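Local coordinates for protein toxin Tse2 (Pseudomonas aeruginosa, PDB 5AKO) that is secreted by the H1 type VI secretion system into the cytoplasm of recipient cells, where it likely acts as a NAD-dependent cytotoxin towards prokaryotic and eukaryotic cells, at residues Arg154-Leu157 / Met158-Asp162. Numbering follows the deposited sequence.
Sequences REVL and MGQLD
L157 and L161, one helical turn apart, meet through their branched ends: CD1 of L157 lies 3.7 Å from CD1 of L161, the two side chains crossing at a slant. Their first torsions differ. In L157, CG stands anti to the backbone N (chi1 173°), whereas in L161 it is anti to the carbonyl carbon (chi1 -67°), which brings CG within 3.3 Å of the carbonyl O of L157. Compact leucines suit this buried side of the helix, since their branched, apolar ends pack on each other and on L128.

Nearer the start of the helix, R154 and M158 run side by side in the same direction, and the aliphatic CG of R154 touches the SD of M158 at 3.9 Å. The long, flexible methionine gives the arginine's methylenes an apolar neighbour, while beyond CD the arginine chain bends and NE makes a weak hydrogen bond to Y93 OH.

Regular i to i+4 bonds tie the turns together; the straightest runs from M158 N to R154 O (2.9 Å, N-H...O 178°). G159 gives its N-H to E155 O. CG of Q160 lies 3.2 Å from V156 O, and OE1 accepts a hydrogen bond from D127 N; glutamine suits this partly exposed place, its side chain touching P125 and L128 while its amide meets a backbone N-H.

The segment forms the opening turns of the C-terminal helix 154-176: L157, Q160 and L161 rest on L128 at the start of strand 128-136, while R154, M158 and L161 meet the loop residues F70, H67 and P68, respectively.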
ATOM      1  N   ARG C 154     -18.769  -4.601 -20.451  1.00 37.39           N
ATOM      2  CA  ARG C 154     -19.101  -3.249 -20.066  1.00 37.39           C
ATOM      3  C   ARG C 154     -20.512  -2.834 -20.429  1.00 40.89           C
ATOM      4  O   ARG C 154     -21.223  -2.219 -19.630  1.00 41.15           O
ATOM      5  CB  ARG C 154     -18.110  -2.271 -20.688  1.00 39.09           C
ATOM      6  CG  ARG C 154     -18.170  -0.929 -19.992  1.00 43.07           C
ATOM      7  CD  ARG C 154     -17.230   0.097 -20.566  1.00 45.91           C
ATOM      8  NE  ARG C 154     -15.825  -0.255 -20.390  1.00 50.50           N
ATOM      9  CZ  ARG C 154     -14.826   0.571 -20.680  1.00 50.01           C
ATOM     10  NH1 ARG C 154     -15.091   1.776 -21.172  1.00 45.69           N
ATOM     11  NH2 ARG C 154     -13.563   0.183 -20.503  1.00 50.78           N
ATOM     12  N   GLU C 155     -20.904  -3.120 -21.664  1.00 44.38           N
ATOM     13  CA  GLU C 155     -22.207  -2.671 -22.193  1.00 49.88           C
ATOM     14  C   GLU C 155     -23.364  -3.230 -21.357  1.00 42.11           C
ATOM     15  O   GLU C 155     -24.287  -2.522 -21.032  1.00 37.48           O
ATOM     16  CB  GLU C 155     -22.366  -3.080 -23.676  1.00 56.61           C
ATOM     17  CG  GLU C 155     -21.139  -2.784 -24.564  1.00 68.12           C
ATOM     18  CD  GLU C 155     -20.162  -3.980 -24.722  1.00 75.41           C
ATOM     19  OE1 GLU C 155     -20.467  -4.920 -25.503  1.00 78.50           O
ATOM     20  OE2 GLU C 155     -19.088  -3.978 -24.062  1.00 63.47           O
ATOM     21  N   VAL C 156     -23.275  -4.504 -20.994  1.00 39.16           N
ATOM     22  CA  VAL C 156     -24.286  -5.141 -20.200  1.00 39.93           C
ATOM     23  C   VAL C 156     -24.393  -4.471 -18.821  1.00 42.39           C
ATOM     24  O   VAL C 156     -25.505  -4.219 -18.328  1.00 39.47           O
ATOM     25  CB  VAL C 156     -24.009  -6.657 -20.055  1.00 44.55           C
ATOM     26  CG1 VAL C 156     -24.970  -7.302 -19.047  1.00 45.69           C
ATOM     27  CG2 VAL C 156     -24.107  -7.354 -21.419  1.00 41.36           C
ATOM     28  N   LEU C 157     -23.238  -4.177 -18.221  1.00 42.24           N
ATOM     29  CA  LEU C 157     -23.160  -3.526 -16.903  1.00 39.59           C
ATOM     30  C   LEU C 157     -23.757  -2.144 -16.942  1.00 35.94           C
ATOM     31  O   LEU C 157     -24.567  -1.798 -16.093  1.00 32.77           O
ATOM     32  CB  LEU C 157     -21.698  -3.437 -16.437  1.00 42.68           C
ATOM     33  CG  LEU C 157     -21.393  -2.642 -15.149  1.00 44.50           C
ATOM     34  CD1 LEU C 157     -22.201  -3.137 -13.943  1.00 43.74           C
ATOM     35  CD2 LEU C 157     -19.915  -2.711 -14.825  1.00 47.43           C
ATOM     36  N   MET C 158     -23.338  -1.343 -17.918  1.00 36.84           N
ATOM     37  CA  MET C 158     -23.909  -0.013 -18.120  1.00 35.06           C
ATOM     38  C   MET C 158     -25.429  -0.126 -18.261  1.00 34.57           C
ATOM     39  O   MET C 158     -26.184   0.674 -17.664  1.00 35.58           O
ATOM     40  CB  MET C 158     -23.303   0.672 -19.347  1.00 36.37           C
ATOM     41  CG  MET C 158     -21.858   1.114 -19.171  1.00 43.25           C
ATOM     42  SD  MET C 158     -21.008   1.608 -20.681  1.00 45.50           S
ATOM     43  CE  MET C 158     -21.542   3.307 -20.912  1.00 48.77           C
ATOM     44  N   GLY C 159     -25.880  -1.121 -19.032  1.00 31.83           N
ATOM     45  CA  GLY C 159     -27.320  -1.285 -19.268  1.00 31.67           C
ATOM     46  C   GLY C 159     -28.059  -1.498 -17.961  1.00 30.99           C
ATOM     47  O   GLY C 159     -29.114  -0.880 -17.704  1.00 32.69           O
ATOM     48  N   GLN C 160     -27.493  -2.352 -17.112  1.00 29.25           N
ATOM     49  CA  GLN C 160     -28.147  -2.668 -15.862  1.00 32.17           C
ATOM     50  C   GLN C 160     -28.135  -1.461 -14.956  1.00 31.53           C
ATOM     51  O   GLN C 160     -29.106  -1.206 -14.240  1.00 31.12           O
ATOM     52  CB  GLN C 160     -27.512  -3.859 -15.211  1.00 37.00           C
ATOM     53  CG  GLN C 160     -27.531  -5.106 -16.078  1.00 38.53           C
ATOM     54  CD  GLN C 160     -28.718  -5.945 -15.806  1.00 45.82           C
ATOM     55  OE1 GLN C 160     -28.721  -6.765 -14.853  1.00 54.44           O
ATOM     56  NE2 GLN C 160     -29.772  -5.717 -16.575  1.00 48.20           N
ATOM     57  N   LEU C 161     -27.059  -0.687 -14.999  1.00 29.94           N
ATOM     58  CA  LEU C 161     -26.986   0.485 -14.134  1.00 32.71           C
ATOM     59  C   LEU C 161     -28.028   1.559 -14.565  1.00 35.37           C
ATOM     60  O   LEU C 161     -28.655   2.209 -13.710  1.00 33.42           O
ATOM     61  CB  LEU C 161     -25.550   1.034 -14.109  1.00 31.75           C
ATOM     62  CG  LEU C 161     -24.558   0.087 -13.445  1.00 30.30           C
ATOM     63  CD1 LEU C 161     -23.137   0.469 -13.840  1.00 34.01           C
ATOM     64  CD2 LEU C 161     -24.710   0.099 -11.928  1.00 29.68           C
ATOM     65  N   ASP C 162     -28.253   1.692 -15.874  1.00 33.17           N
ATOM     66  CA  ASP C 162     -29.372   2.507 -16.361  1.00 38.30           C
ATOM     67  C   ASP C 162     -30.754   2.037 -15.834  1.00 37.03           C
ATOM     68  O   ASP C 162     -31.541   2.834 -15.309  1.00 32.60           O
ATOM     69  CB  ASP C 162     -29.304   2.618 -17.890  1.00 43.72           C
ATOM     70  CG  ASP C 162     -28.104   3.485 -18.354  1.00 52.05           C
ATOM     71  OD1 ASP C 162     -27.627   4.343 -17.553  1.00 54.80           O
ATOM     72  OD2 ASP C 162     -27.623   3.293 -19.495  1.00 54.79           O
TER